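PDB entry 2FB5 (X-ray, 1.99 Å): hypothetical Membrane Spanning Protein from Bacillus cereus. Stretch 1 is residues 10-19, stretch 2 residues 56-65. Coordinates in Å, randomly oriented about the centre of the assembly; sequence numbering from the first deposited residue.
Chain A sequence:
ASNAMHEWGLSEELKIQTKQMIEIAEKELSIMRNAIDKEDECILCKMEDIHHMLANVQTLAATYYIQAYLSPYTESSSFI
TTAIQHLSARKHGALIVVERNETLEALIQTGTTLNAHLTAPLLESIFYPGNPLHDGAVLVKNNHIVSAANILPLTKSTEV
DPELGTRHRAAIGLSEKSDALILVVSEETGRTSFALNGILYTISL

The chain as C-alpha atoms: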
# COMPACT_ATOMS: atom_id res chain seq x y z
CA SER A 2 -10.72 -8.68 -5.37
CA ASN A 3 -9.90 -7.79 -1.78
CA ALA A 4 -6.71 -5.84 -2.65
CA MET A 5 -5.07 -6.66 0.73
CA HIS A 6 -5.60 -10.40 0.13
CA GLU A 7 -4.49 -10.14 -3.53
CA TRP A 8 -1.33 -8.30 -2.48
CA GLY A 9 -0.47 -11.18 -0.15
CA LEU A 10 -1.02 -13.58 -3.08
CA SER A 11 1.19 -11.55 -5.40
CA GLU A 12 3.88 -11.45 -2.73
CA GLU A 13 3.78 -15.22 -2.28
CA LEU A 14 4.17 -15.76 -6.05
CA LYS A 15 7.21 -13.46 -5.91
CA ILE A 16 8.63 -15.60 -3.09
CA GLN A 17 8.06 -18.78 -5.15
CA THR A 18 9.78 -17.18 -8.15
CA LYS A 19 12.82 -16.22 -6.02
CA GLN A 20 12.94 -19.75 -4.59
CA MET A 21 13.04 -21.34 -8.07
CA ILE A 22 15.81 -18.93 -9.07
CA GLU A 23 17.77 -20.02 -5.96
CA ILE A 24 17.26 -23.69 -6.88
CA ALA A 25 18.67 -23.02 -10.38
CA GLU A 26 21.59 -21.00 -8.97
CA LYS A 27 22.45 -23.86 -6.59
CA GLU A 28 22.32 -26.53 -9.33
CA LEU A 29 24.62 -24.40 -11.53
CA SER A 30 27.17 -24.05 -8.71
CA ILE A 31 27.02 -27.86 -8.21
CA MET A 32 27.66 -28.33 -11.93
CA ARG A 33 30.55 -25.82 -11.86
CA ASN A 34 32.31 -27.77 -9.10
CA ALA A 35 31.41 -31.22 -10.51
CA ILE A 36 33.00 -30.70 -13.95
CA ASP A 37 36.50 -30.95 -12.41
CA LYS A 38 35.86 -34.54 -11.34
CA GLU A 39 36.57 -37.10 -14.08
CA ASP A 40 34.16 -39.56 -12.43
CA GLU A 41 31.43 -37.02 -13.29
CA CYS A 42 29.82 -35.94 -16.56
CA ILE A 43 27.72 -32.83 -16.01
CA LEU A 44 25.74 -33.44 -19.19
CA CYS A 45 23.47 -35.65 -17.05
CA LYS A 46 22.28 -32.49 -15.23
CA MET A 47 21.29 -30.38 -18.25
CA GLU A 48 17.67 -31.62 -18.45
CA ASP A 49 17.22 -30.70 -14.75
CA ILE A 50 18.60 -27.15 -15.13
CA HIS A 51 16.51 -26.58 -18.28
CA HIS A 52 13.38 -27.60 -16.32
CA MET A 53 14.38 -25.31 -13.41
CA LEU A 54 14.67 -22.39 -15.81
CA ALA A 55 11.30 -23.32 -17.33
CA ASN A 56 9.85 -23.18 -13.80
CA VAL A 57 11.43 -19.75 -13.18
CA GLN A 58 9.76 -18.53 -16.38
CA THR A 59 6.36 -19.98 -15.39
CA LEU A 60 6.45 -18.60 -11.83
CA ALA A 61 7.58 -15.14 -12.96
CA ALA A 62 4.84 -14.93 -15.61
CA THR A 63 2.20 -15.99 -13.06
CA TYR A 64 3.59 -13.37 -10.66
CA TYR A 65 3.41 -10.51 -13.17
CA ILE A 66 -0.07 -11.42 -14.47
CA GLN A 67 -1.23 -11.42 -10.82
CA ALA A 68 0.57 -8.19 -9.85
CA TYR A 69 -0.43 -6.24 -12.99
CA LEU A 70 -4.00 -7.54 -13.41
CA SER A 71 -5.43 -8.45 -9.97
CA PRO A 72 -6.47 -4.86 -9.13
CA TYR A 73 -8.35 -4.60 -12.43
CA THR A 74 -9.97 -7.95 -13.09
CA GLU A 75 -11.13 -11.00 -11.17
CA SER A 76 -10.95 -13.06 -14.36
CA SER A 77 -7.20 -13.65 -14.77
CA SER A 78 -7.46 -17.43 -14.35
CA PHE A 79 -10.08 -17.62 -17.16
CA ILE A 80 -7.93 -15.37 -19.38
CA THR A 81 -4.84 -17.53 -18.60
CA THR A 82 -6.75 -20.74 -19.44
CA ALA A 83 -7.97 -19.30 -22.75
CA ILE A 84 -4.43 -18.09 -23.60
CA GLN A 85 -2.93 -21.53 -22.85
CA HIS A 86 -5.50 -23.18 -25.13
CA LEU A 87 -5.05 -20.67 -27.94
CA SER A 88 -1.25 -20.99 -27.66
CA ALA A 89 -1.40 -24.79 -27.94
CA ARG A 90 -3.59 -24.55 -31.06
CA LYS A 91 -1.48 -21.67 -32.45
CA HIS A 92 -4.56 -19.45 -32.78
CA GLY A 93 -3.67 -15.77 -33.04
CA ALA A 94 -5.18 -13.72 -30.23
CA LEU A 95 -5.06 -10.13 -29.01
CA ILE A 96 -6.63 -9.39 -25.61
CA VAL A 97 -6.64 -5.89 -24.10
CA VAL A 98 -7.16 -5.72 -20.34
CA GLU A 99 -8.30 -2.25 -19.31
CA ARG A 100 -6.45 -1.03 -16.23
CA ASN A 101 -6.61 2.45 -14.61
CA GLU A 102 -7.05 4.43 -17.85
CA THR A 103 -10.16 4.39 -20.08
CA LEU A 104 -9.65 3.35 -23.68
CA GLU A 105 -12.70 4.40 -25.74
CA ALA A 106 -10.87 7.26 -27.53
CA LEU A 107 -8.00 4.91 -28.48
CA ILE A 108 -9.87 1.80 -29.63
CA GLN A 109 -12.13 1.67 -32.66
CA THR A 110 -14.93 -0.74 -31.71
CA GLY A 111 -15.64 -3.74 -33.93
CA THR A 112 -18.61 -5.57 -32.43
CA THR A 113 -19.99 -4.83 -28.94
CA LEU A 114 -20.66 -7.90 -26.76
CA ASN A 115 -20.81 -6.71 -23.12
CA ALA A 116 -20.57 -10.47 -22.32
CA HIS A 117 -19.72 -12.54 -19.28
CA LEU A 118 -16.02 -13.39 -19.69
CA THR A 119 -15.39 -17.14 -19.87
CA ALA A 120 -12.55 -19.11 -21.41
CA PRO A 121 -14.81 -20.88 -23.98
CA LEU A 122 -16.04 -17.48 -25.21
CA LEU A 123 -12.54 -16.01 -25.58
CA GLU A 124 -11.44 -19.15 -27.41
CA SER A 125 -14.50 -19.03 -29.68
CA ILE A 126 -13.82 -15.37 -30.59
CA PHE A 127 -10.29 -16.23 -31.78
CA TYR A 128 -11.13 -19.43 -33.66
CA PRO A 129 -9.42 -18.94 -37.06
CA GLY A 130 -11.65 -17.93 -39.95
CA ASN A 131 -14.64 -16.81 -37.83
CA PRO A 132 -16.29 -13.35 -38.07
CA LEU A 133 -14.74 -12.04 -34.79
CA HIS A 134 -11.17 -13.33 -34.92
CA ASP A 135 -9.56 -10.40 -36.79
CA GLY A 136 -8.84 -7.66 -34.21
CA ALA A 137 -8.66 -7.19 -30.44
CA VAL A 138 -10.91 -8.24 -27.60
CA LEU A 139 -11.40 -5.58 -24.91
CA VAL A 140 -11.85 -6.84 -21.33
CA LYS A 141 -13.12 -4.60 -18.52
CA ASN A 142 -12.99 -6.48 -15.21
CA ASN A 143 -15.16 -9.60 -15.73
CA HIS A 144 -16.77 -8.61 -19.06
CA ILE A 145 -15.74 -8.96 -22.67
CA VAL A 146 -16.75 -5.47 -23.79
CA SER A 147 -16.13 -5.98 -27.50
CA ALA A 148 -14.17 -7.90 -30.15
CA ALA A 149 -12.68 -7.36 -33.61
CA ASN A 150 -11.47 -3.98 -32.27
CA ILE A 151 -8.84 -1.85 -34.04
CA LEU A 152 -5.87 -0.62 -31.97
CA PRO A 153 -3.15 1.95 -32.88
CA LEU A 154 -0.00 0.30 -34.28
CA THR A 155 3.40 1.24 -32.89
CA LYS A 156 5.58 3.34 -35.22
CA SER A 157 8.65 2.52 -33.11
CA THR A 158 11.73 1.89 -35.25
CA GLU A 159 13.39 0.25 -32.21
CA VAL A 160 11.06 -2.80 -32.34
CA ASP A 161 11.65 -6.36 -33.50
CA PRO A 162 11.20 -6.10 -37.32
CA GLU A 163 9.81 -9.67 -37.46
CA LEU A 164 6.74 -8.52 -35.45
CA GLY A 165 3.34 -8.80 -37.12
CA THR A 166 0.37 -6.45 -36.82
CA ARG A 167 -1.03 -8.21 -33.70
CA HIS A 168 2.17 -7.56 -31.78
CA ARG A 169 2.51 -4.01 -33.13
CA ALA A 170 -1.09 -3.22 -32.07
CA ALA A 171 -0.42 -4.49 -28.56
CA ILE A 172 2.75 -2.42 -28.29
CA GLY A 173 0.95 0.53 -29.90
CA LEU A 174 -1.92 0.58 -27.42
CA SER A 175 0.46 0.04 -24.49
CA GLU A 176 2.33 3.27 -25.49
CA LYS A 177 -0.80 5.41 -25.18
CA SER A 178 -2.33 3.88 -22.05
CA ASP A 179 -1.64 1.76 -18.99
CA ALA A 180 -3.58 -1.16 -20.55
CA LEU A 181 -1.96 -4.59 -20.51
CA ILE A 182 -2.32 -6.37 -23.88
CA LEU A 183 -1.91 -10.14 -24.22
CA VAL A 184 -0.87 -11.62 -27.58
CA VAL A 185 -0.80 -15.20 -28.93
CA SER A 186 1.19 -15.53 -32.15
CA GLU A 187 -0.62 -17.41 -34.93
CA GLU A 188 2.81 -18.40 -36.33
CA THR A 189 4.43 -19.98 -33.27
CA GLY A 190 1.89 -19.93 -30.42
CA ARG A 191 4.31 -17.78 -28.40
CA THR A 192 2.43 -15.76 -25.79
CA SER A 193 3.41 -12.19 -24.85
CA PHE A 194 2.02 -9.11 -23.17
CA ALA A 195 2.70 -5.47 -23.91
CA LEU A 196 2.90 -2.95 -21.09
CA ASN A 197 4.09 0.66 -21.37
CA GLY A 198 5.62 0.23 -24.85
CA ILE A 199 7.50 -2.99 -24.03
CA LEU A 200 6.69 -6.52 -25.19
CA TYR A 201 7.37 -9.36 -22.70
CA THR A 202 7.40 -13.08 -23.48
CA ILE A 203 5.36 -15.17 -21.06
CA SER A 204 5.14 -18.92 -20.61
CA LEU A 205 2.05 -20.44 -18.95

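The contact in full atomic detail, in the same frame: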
# COMPACT_ATOMS: atom_id res chain seq x y z
N LEU A 10 -1.19 -12.50 -2.08
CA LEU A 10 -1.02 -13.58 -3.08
C LEU A 10 0.08 -13.26 -4.07
O LEU A 10 0.85 -14.14 -4.44
CB LEU A 10 -2.32 -13.86 -3.82
CG LEU A 10 -3.47 -14.44 -2.99
CD1 LEU A 10 -4.70 -14.64 -3.87
CD2 LEU A 10 -3.10 -15.74 -2.28
N SER A 11 0.14 -12.00 -4.51
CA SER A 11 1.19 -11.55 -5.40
C SER A 11 2.53 -11.76 -4.73
O SER A 11 3.47 -12.27 -5.36
CB SER A 11 1.02 -10.06 -5.71
OG SER A 11 -0.18 -9.82 -6.41
N GLU A 12 2.62 -11.37 -3.46
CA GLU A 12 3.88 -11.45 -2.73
C GLU A 12 4.35 -12.89 -2.56
O GLU A 12 5.54 -13.16 -2.60
CB GLU A 12 3.78 -10.74 -1.37
CG GLU A 12 3.84 -9.23 -1.47
CD GLU A 12 5.24 -8.74 -1.81
OE1 GLU A 12 6.20 -9.06 -1.07
OE2 GLU A 12 5.36 -8.04 -2.83
N GLU A 13 3.41 -13.82 -2.40
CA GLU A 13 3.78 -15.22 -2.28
C GLU A 13 4.27 -15.82 -3.60
O GLU A 13 5.14 -16.69 -3.60
CB GLU A 13 2.64 -16.07 -1.71
CG GLU A 13 2.44 -15.90 -0.21
CD GLU A 13 3.65 -16.30 0.65
OE1 GLU A 13 4.40 -17.27 0.27
OE2 GLU A 13 3.85 -15.65 1.71
N LEU A 14 3.70 -15.36 -4.72
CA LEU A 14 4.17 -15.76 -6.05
C LEU A 14 5.59 -15.28 -6.32
O LEU A 14 6.40 -15.99 -6.94
CB LEU A 14 3.23 -15.25 -7.14
CG LEU A 14 1.85 -15.93 -7.18
CD1 LEU A 14 0.95 -15.28 -8.22
CD2 LEU A 14 1.99 -17.43 -7.45
N LYS A 15 5.87 -14.06 -5.86
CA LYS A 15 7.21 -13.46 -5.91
C LYS A 15 8.21 -14.31 -5.13
O LYS A 15 9.31 -14.60 -5.62
CB LYS A 15 7.18 -12.02 -5.39
CG LYS A 15 8.51 -11.26 -5.55
CD LYS A 15 8.30 -9.74 -5.66
CE LYS A 15 8.05 -9.09 -4.30
NZ LYS A 15 7.82 -7.65 -4.47
N ILE A 16 7.82 -14.71 -3.92
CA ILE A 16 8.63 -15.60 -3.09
C ILE A 16 8.92 -16.92 -3.81
O ILE A 16 10.06 -17.36 -3.86
CB ILE A 16 7.95 -15.85 -1.72
CG1 ILE A 16 8.07 -14.62 -0.83
CG2 ILE A 16 8.52 -17.11 -1.02
CD1 ILE A 16 7.19 -14.69 0.45
N GLN A 17 7.88 -17.54 -4.37
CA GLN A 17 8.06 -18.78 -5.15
C GLN A 17 9.00 -18.60 -6.34
O GLN A 17 9.79 -19.49 -6.64
CB GLN A 17 6.72 -19.28 -5.65
CG GLN A 17 5.83 -19.87 -4.57
CD GLN A 17 4.43 -20.09 -5.10
OE1 GLN A 17 4.23 -20.84 -6.06
NE2 GLN A 17 3.46 -19.39 -4.53
N THR A 18 8.89 -17.47 -7.03
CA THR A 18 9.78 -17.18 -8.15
C THR A 18 11.24 -17.09 -7.68
O THR A 18 12.13 -17.72 -8.28
CB THR A 18 9.36 -15.89 -8.87
OG1 THR A 18 7.97 -15.99 -9.22
CG2 THR A 18 10.19 -15.69 -10.14
N LYS A 19 11.48 -16.36 -6.59
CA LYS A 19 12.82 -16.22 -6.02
C LYS A 19 13.38 -17.58 -5.61
O LYS A 19 14.56 -17.86 -5.83
CB LYS A 19 12.82 -15.29 -4.81
CG LYS A 19 12.59 -13.81 -5.12
CD LYS A 19 12.57 -13.07 -3.79
CE LYS A 19 12.40 -11.60 -3.94
NZ LYS A 19 12.36 -10.95 -2.59
N ASN A 56 10.61 -23.51 -15.00
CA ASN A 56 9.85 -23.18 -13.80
C ASN A 56 10.01 -21.71 -13.38
O ASN A 56 9.04 -21.09 -12.97
CB ASN A 56 10.27 -24.10 -12.64
CG ASN A 56 9.79 -25.54 -12.81
OD1 ASN A 56 8.94 -25.83 -13.64
ND2 ASN A 56 10.34 -26.44 -12.01
N VAL A 57 11.22 -21.17 -13.46
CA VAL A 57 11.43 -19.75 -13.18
C VAL A 57 10.54 -18.93 -14.10
O VAL A 57 9.85 -18.02 -13.64
CB VAL A 57 12.92 -19.30 -13.34
CG1 VAL A 57 13.05 -17.78 -13.27
CG2 VAL A 57 13.81 -19.94 -12.27
N GLN A 58 10.53 -19.27 -15.39
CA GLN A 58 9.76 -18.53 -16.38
C GLN A 58 8.26 -18.59 -16.07
O GLN A 58 7.57 -17.59 -16.14
CB GLN A 58 10.09 -19.00 -17.81
CG GLN A 58 9.26 -18.33 -18.91
CD GLN A 58 10.09 -17.63 -19.99
OE1 GLN A 58 11.09 -18.16 -20.49
NE2 GLN A 58 9.66 -16.43 -20.38
N THR A 59 7.77 -19.78 -15.71
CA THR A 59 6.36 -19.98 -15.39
C THR A 59 5.94 -19.22 -14.15
O THR A 59 4.89 -18.56 -14.14
CB THR A 59 6.07 -21.49 -15.22
OG1 THR A 59 6.37 -22.14 -16.47
CG2 THR A 59 4.61 -21.72 -14.87
N LEU A 60 6.75 -19.29 -13.10
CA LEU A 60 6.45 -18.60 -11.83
C LEU A 60 6.46 -17.09 -12.03
O LEU A 60 5.56 -16.39 -11.56
CB LEU A 60 7.48 -18.99 -10.78
CG LEU A 60 7.22 -20.14 -9.78
CD1 LEU A 60 6.11 -21.08 -10.17
CD2 LEU A 60 8.52 -20.92 -9.57
N ALA A 61 7.47 -16.59 -12.73
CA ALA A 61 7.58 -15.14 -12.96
C ALA A 61 6.39 -14.60 -13.75
O ALA A 61 5.87 -13.53 -13.44
CB ALA A 61 8.89 -14.81 -13.67
N ALA A 62 5.99 -15.33 -14.79
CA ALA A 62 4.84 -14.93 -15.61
C ALA A 62 3.56 -14.90 -14.77
O ALA A 62 2.80 -13.94 -14.84
CB ALA A 62 4.68 -15.86 -16.82
N THR A 63 3.34 -15.94 -13.98
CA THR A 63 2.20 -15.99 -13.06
C THR A 63 2.24 -14.81 -12.08
O THR A 63 1.21 -14.18 -11.81
CB THR A 63 2.18 -17.33 -12.28
OG1 THR A 63 2.25 -18.41 -13.22
CG2 THR A 63 0.88 -17.49 -11.47
N TYR A 64 3.43 -14.51 -11.56
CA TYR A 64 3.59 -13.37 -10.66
C TYR A 64 3.18 -12.06 -11.34
O TYR A 64 2.40 -11.29 -10.78
CB TYR A 64 5.03 -13.24 -10.11
CG TYR A 64 5.25 -11.90 -9.45
CD1 TYR A 64 4.65 -11.60 -8.23
CD2 TYR A 64 5.99 -10.91 -10.08
CE1 TYR A 64 4.81 -10.36 -7.64
CE2 TYR A 64 6.16 -9.66 -9.50
CZ TYR A 64 5.56 -9.40 -8.27
OH TYR A 64 5.72 -8.17 -7.69
N TYR A 65 3.74 -11.78 -12.52
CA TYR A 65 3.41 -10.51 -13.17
C TYR A 65 1.95 -10.37 -13.60
O TYR A 65 1.38 -9.29 -13.48
CB TYR A 65 4.37 -10.20 -14.32
CG TYR A 65 5.74 -9.82 -13.80
CD1 TYR A 65 5.93 -8.61 -13.12
CD2 TYR A 65 6.83 -10.67 -13.95
CE1 TYR A 65 7.17 -8.25 -12.62
CE2 TYR A 65 8.10 -10.32 -13.44
CZ TYR A 65 8.25 -9.11 -12.79
OH TYR A 65 9.48 -8.73 -12.30
O HOH W 1 3.90 -7.85 -5.29

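Two helical segments pack side by side here, each part of a helix that begins earlier and continues later, and their N-to-C directions differ by 163°, so they run nearly antiparallel. The axes approach to 8.6 Å, a close spacing that is matched by short backbone separations at two points: the CA of Leu14 lies 5.2 Å from the CA of Tyr64, and the CA of Thr18 lies 5.2 Å from the CA of Leu60. Each helix advances four residues between these points, in opposite senses, so one pairing repeats the other a turn further along. Inside each helix the backbone amides are spent on the usual i to i-4 bonds, such as Thr18 N to Leu14 O at 2.9 Å and Tyr64 N to Leu60 O at 2.8 Å. No hydrogen bond crosses directly between the segments, which together bury 478 Å².

The fit rests on two knobs, one from each helix. Thr18 sits among Val57, Leu60, Ala61 and Tyr64. Its chi1 in the m well carries OG1 back to its own helix, where it donates to Leu14 O at 2.8 Å. With that proton committed, the hydroxyl can lie directly against the neighbouring backbone: Thr18 OG1 is 3.4 Å from Leu60 C, and the methyl Thr18 CG2 rests 3.9 Å from Ala61 CB. The rule to read is that a polar side chain can serve as a knob at a tight crossing when its own helix satisfies it. Thr63, though not a knob, is satisfied in the same way: OG1 donates to Thr59 O at 2.8 Å while its CG2 lies 3.9 Å from Leu14 CD1.

Tyr64 is the reciprocal knob, set among Ser11, Leu14, Lys15 and Thr18, and it loses more area to the other segment than any other residue. With chi1 at 167° (t), the ring lies largely across the partner helix and presents its edge to the carbonyl of Ser11, where Ser11 O is 3.2 Å from Tyr64 CD1. That edge carries the ring's slightly positive hydrogens, a suitable neighbour for a carbonyl oxygen. Leu14 CB, also near the ring plane, meets Tyr64 CB at 4.0 Å.

Farther out, Lys15 lays its aliphatic chain beside the phenol, Lys15 CD standing 3.6 Å from Tyr64 OH, and its amine reaches back one turn to form a salt bridge, Lys15 NZ to Glu12 OE2 at 3.0 Å. A water links that carboxylate to the phenol: it donates to Glu12 OE2 at 2.9 Å and is hydrogen-bonded to Tyr64 OH at 3.0 Å. The polar connection between the helices is thus made through solvent.

At the other end Leu60 points toward the partner and places CD2 3.5 Å from Gln17 O. Its chi angles, -95° and 18°, both lie between the standard wells. Gln17 packs CB 4.2 Å from Leu60 CG, while its NE2 makes only a weak hydrogen bond to Glu13 O at 3.3 Å.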